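Local coordinates for mannosylglycerate hydrolase MGH1-like glycoside hydrolase domain-containing protein (Thermus thermophilus HB8, PDB 4WVA), which hydrolyses mannosylglycerate, a solute of osmotic stress in thermophiles, to mannose and glycerate, and very probably cleaves glucosylglycerate as well, at residues T44-L55 with V110-P119. Numbering follows the deposited sequence.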
loop_
_atom_site.group_PDB
_atom_site.type_symbol
_atom_site.label_atom_id
_atom_site.label_comp_id
_atom_site.label_asym_id
_atom_site.label_seq_id
_atom_site.Cartn_x
_atom_site.Cartn_y
_atom_site.Cartn_z
ATOM N N THR A 44 13.131 -29.056 -8.734
ATOM C CA THR A 44 12.226 -29.512 -7.651
ATOM C C THR A 44 11.342 -30.671 -8.127
ATOM O O THR A 44 10.769 -31.397 -7.303
ATOM C CB THR A 44 11.277 -28.410 -7.107
ATOM O OG1 THR A 44 10.341 -28.018 -8.118
ATOM C CG2 THR A 44 12.032 -27.199 -6.609
ATOM N N GLN A 45 11.197 -30.813 -9.443
ATOM C CA GLN A 45 10.384 -31.874 -10.037
ATOM C C GLN A 45 11.183 -33.158 -10.258
ATOM O O GLN A 45 10.623 -34.159 -10.719
ATOM C CB GLN A 45 9.808 -31.399 -11.367
ATOM C CG GLN A 45 8.891 -30.209 -11.251
ATOM C CD GLN A 45 7.793 -30.463 -10.252
ATOM O OE1 GLN A 45 6.875 -31.265 -10.505
ATOM N NE2 GLN A 45 7.870 -29.786 -9.114
ATOM N N VAL A 46 12.471 -33.127 -9.922
ATOM C CA VAL A 46 13.389 -34.244 -10.139
ATOM C C VAL A 46 14.030 -34.667 -8.830
ATOM O O VAL A 46 14.016 -35.848 -8.469
ATOM C CB VAL A 46 14.501 -33.872 -11.157
ATOM C CG1 VAL A 46 15.468 -35.024 -11.390
ATOM C CG2 VAL A 46 13.903 -33.455 -12.484
ATOM N N ASP A 47 14.602 -33.703 -8.116
ATOM C CA ASP A 47 15.337 -33.983 -6.904
ATOM C C ASP A 47 15.535 -32.684 -6.129
ATOM O O ASP A 47 16.186 -31.792 -6.619
ATOM C CB ASP A 47 16.697 -34.580 -7.263
ATOM C CG ASP A 47 17.485 -35.007 -6.045
ATOM O OD1 ASP A 47 18.391 -34.243 -5.633
ATOM O OD2 ASP A 47 17.195 -36.102 -5.503
ATOM N N TRP A 48 14.982 -32.607 -4.925
ATOM C CA TRP A 48 15.064 -31.373 -4.111
ATOM C C TRP A 48 16.492 -30.991 -3.766
ATOM O O TRP A 48 16.841 -29.808 -3.817
ATOM C CB TRP A 48 14.225 -31.482 -2.834
ATOM C CG TRP A 48 12.792 -31.371 -3.120
ATOM C CD1 TRP A 48 11.948 -32.393 -3.438
ATOM C CD2 TRP A 48 12.005 -30.170 -3.164
ATOM N NE1 TRP A 48 10.687 -31.913 -3.664
ATOM C CE2 TRP A 48 10.699 -30.549 -3.529
ATOM C CE3 TRP A 48 12.279 -28.813 -2.949
ATOM C CZ2 TRP A 48 9.660 -29.631 -3.657
ATOM C CZ3 TRP A 48 11.253 -27.903 -3.075
ATOM C CH2 TRP A 48 9.954 -28.316 -3.443
ATOM N N GLU A 49 17.333 -31.973 -3.442
ATOM C CA GLU A 49 18.728 -31.659 -3.151
ATOM C C GLU A 49 19.388 -30.972 -4.342
ATOM O O GLU A 49 20.154 -30.031 -4.164
ATOM C CB GLU A 49 19.555 -32.894 -2.765
ATOM C CG GLU A 49 21.006 -32.540 -2.373
ATOM C CD GLU A 49 21.101 -31.613 -1.153
ATOM O OE1 GLU A 49 21.427 -30.394 -1.281
ATOM O OE2 GLU A 49 20.847 -32.112 -0.040
ATOM N N ARG A 50 19.090 -31.458 -5.542
ATOM C CA ARG A 50 19.652 -30.911 -6.764
ATOM C C ARG A 50 19.230 -29.460 -6.986
ATOM O O ARG A 50 20.032 -28.658 -7.457
ATOM C CB ARG A 50 19.253 -31.784 -7.959
ATOM C CG ARG A 50 19.816 -31.324 -9.289
ATOM C CD ARG A 50 21.324 -31.355 -9.318
ATOM N NE ARG A 50 21.848 -30.905 -10.605
ATOM C CZ ARG A 50 21.975 -29.628 -10.974
ATOM N NH1 ARG A 50 21.603 -28.636 -10.151
ATOM N NH2 ARG A 50 22.498 -29.337 -12.161
ATOM N N ALA A 51 17.989 -29.124 -6.618
ATOM C CA ALA A 51 17.488 -27.752 -6.704
ATOM C C ALA A 51 18.288 -26.833 -5.782
ATOM O O ALA A 51 18.718 -25.770 -6.179
ATOM C CB ALA A 51 16.010 -27.707 -6.383
ATOM N N TRP A 52 18.512 -27.266 -4.548
ATOM C CA TRP A 52 19.323 -26.478 -3.626
ATOM C C TRP A 52 20.749 -26.331 -4.147
ATOM O O TRP A 52 21.352 -25.264 -4.079
ATOM C CB TRP A 52 19.389 -27.131 -2.261
ATOM C CG TRP A 52 18.184 -27.003 -1.414
ATOM C CD1 TRP A 52 17.345 -27.989 -1.038
ATOM C CD2 TRP A 52 17.701 -25.803 -0.794
ATOM N NE1 TRP A 52 16.357 -27.495 -0.226
ATOM C CE2 TRP A 52 16.562 -26.150 -0.052
ATOM C CE3 TRP A 52 18.134 -24.474 -0.784
ATOM C CZ2 TRP A 52 15.838 -25.209 0.684
ATOM C CZ3 TRP A 52 17.404 -23.539 -0.055
ATOM C CH2 TRP A 52 16.295 -23.909 0.675
ATOM N N GLN A 53 21.296 -27.425 -4.670
ATOM C CA GLN A 53 22.695 -27.422 -5.080
ATOM C C GLN A 53 22.977 -26.365 -6.140
ATOM O O GLN A 53 24.031 -25.723 -6.119
ATOM C CB GLN A 53 23.124 -28.814 -5.556
ATOM C CG GLN A 53 23.316 -29.818 -4.425
ATOM C CD GLN A 53 24.433 -29.423 -3.467
ATOM O OE1 GLN A 53 25.434 -28.795 -3.872
ATOM N NE2 GLN A 53 24.269 -29.770 -2.188
ATOM N N GLU A 54 22.032 -26.190 -7.065
ATOM C CA GLU A 54 22.129 -25.150 -8.083
ATOM C C GLU A 54 22.474 -23.805 -7.454
ATOM O O GLU A 54 23.326 -23.079 -7.971
ATOM C CB GLU A 54 20.829 -25.029 -8.898
ATOM C CG GLU A 54 20.966 -24.141 -10.131
ATOM C CD GLU A 54 21.610 -24.825 -11.322
ATOM O OE1 GLU A 54 21.549 -26.073 -11.396
ATOM O OE2 GLU A 54 22.137 -24.108 -12.213
ATOM N N LEU A 55 21.786 -23.453 -6.364
ATOM C CA LEU A 55 21.951 -22.129 -5.776
ATOM C C LEU A 55 23.146 -22.096 -4.822
ATOM O O LEU A 55 23.815 -21.077 -4.685
ATOM C CB LEU A 55 20.674 -21.707 -5.072
ATOM C CG LEU A 55 19.441 -21.756 -5.985
ATOM C CD1 LEU A 55 18.245 -21.249 -5.212
ATOM C CD2 LEU A 55 19.691 -20.984 -7.276
ATOM N N VAL A 110 13.161 -17.712 -5.091
ATOM C CA VAL A 110 13.314 -19.141 -5.312
ATOM C C VAL A 110 13.738 -19.830 -4.015
ATOM O O VAL A 110 13.220 -20.887 -3.676
ATOM C CB VAL A 110 14.251 -19.448 -6.499
ATOM C CG1 VAL A 110 14.514 -20.942 -6.593
ATOM C CG2 VAL A 110 13.666 -18.916 -7.798
ATOM N N VAL A 111 14.660 -19.222 -3.276
ATOM C CA VAL A 111 15.092 -19.802 -2.005
ATOM C C VAL A 111 13.914 -19.929 -1.014
ATOM O O VAL A 111 13.784 -20.950 -0.319
ATOM C CB VAL A 111 16.287 -19.041 -1.403
ATOM C CG1 VAL A 111 16.556 -19.521 0.006
ATOM C CG2 VAL A 111 17.543 -19.223 -2.267
ATOM N N ARG A 112 13.049 -18.923 -0.948
ATOM C CA ARG A 112 11.883 -19.001 -0.058
ATOM C C ARG A 112 11.012 -20.206 -0.447
ATOM O O ARG A 112 10.540 -20.963 0.403
ATOM C CB ARG A 112 11.055 -17.720 -0.094
ATOM C CG ARG A 112 9.815 -17.839 0.781
ATOM C CD ARG A 112 8.940 -16.600 0.726
ATOM N NE ARG A 112 7.757 -16.774 1.573
ATOM C CZ ARG A 112 6.799 -15.859 1.735
ATOM N NH1 ARG A 112 6.854 -14.697 1.115
ATOM N NH2 ARG A 112 5.760 -16.122 2.525
ATOM N N TYR A 113 10.786 -20.379 -1.734
ATOM C CA TYR A 113 9.992 -21.501 -2.212
ATOM C C TYR A 113 10.640 -22.845 -1.859
ATOM O O TYR A 113 9.973 -23.749 -1.323
ATOM C CB TYR A 113 9.768 -21.445 -3.726
ATOM C CG TYR A 113 8.888 -22.565 -4.172
ATOM C CD1 TYR A 113 7.509 -22.456 -4.064
ATOM C CD2 TYR A 113 9.429 -23.767 -4.623
ATOM C CE1 TYR A 113 6.697 -23.495 -4.432
ATOM C CE2 TYR A 113 8.615 -24.816 -4.974
ATOM C CZ TYR A 113 7.256 -24.664 -4.888
ATOM O OH TYR A 113 6.441 -25.710 -5.254
ATOM N N LEU A 114 11.928 -22.990 -2.147
ATOM C CA LEU A 114 12.637 -24.228 -1.760
ATOM C C LEU A 114 12.540 -24.466 -0.256
ATOM O O LEU A 114 12.305 -25.600 0.193
ATOM C CB LEU A 114 14.094 -24.212 -2.194
ATOM C CG LEU A 114 14.359 -24.063 -3.695
ATOM C CD1 LEU A 114 15.853 -24.075 -3.935
ATOM C CD2 LEU A 114 13.646 -25.125 -4.533
ATOM N N TYR A 115 12.712 -23.397 0.517
ATOM C CA TYR A 115 12.676 -23.514 1.968
ATOM C C TYR A 115 11.317 -23.989 2.479
ATOM O O TYR A 115 11.230 -24.889 3.319
ATOM C CB TYR A 115 13.084 -22.201 2.663
ATOM C CG TYR A 115 12.927 -22.312 4.154
ATOM C CD1 TYR A 115 13.726 -23.192 4.883
ATOM C CD2 TYR A 115 11.946 -21.607 4.836
ATOM C CE1 TYR A 115 13.588 -23.317 6.244
ATOM C CE2 TYR A 115 11.789 -21.738 6.207
ATOM C CZ TYR A 115 12.619 -22.601 6.913
ATOM O OH TYR A 115 12.498 -22.762 8.280
ATOM N N GLU A 116 10.249 -23.404 1.950
ATOM C CA GLU A 116 8.908 -23.685 2.473
ATOM C C GLU A 116 8.381 -25.036 2.001
ATOM O O GLU A 116 7.579 -25.671 2.709
ATOM C CB GLU A 116 7.926 -22.578 2.073
ATOM C CG GLU A 116 8.189 -21.252 2.783
ATOM C CD GLU A 116 7.183 -20.176 2.433
ATOM O OE1 GLU A 116 6.366 -20.411 1.525
ATOM O OE2 GLU A 116 7.216 -19.096 3.034
ATOM N N LYS A 117 8.815 -25.477 0.826
ATOM C CA LYS A 117 8.210 -26.664 0.191
ATOM C C LYS A 117 9.047 -27.941 0.182
ATOM O O LYS A 117 8.531 -29.014 -0.196
ATOM C CB LYS A 117 7.783 -26.362 -1.250
ATOM C CG LYS A 117 6.745 -25.270 -1.394
ATOM C CD LYS A 117 5.469 -25.584 -0.656
ATOM C CE LYS A 117 4.443 -24.481 -0.858
ATOM N NZ LYS A 117 3.116 -24.997 -0.446
ATOM N N ASP A 118 10.321 -27.856 0.532
ATOM C CA ASP A 118 11.156 -29.048 0.576
ATOM C C ASP A 118 10.516 -30.038 1.560
ATOM O O ASP A 118 10.213 -29.661 2.678
ATOM C CB ASP A 118 12.559 -28.672 1.044
ATOM C CG ASP A 118 13.555 -29.817 0.955
ATOM O OD1 ASP A 118 13.153 -31.016 0.901
ATOM O OD2 ASP A 118 14.763 -29.490 0.950
ATOM N N PRO A 119 10.274 -31.291 1.130
ATOM C CA PRO A 119 9.697 -32.240 2.110
ATOM C C PRO A 119 10.642 -32.616 3.257
ATOM O O PRO A 119 10.171 -33.069 4.313
ATOM C CB PRO A 119 9.336 -33.465 1.251
ATOM C CG PRO A 119 10.164 -33.354 0.020
ATOM C CD PRO A 119 10.395 -31.876 -0.216
#
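Trp48 and Trp52, one turn apart, share a first torsion (chi1 -74° in Trp48, nearly the same in Trp52) that sets each CG opposite its own carbonyl carbon and swings both indoles across to 110-119. There one face of the Trp48 ring is covered by the residues just after the C-terminal end of helix 110-117: Pro119 CD stands 3.5 Å from the centroid of the Trp48 five-membered ring, nearly on its normal, and Asp118 CA is 3.9 Å from that of the six-membered ring, two CH-pi contacts on one face. Thr44 CB backs the opposite face. Trp52 uses edge and face together. Its NE1 donates to Asp118 OD2 at 2.8 Å (N-H...O 158°), the acceptor lying near the indole plane and met on its anti side, while Leu114 CB sits 3.7 Å from the Trp52 six-membered ring centroid. Leu114 is a knob among Trp48, Ala51, Trp52 and Leu55; its CD1 is 3.9 Å from Leu55 CD1, and its CD2 packs tightly on Thr44 CG2 at 3.3 Å. Were Trp48 an alanine, Pro119 and the Asp118 backbone would probably lose their aromatic floor and a gap would open beside Leu114. Helices 48-62 and 107-117 of the (alpha/alpha)6-barrel run roughly antiparallel here. Asp118 OD1 also pairs with Arg123, so the carboxylate is gripped at both oxygens, which probably fixes its rotation and helps keep it ionised.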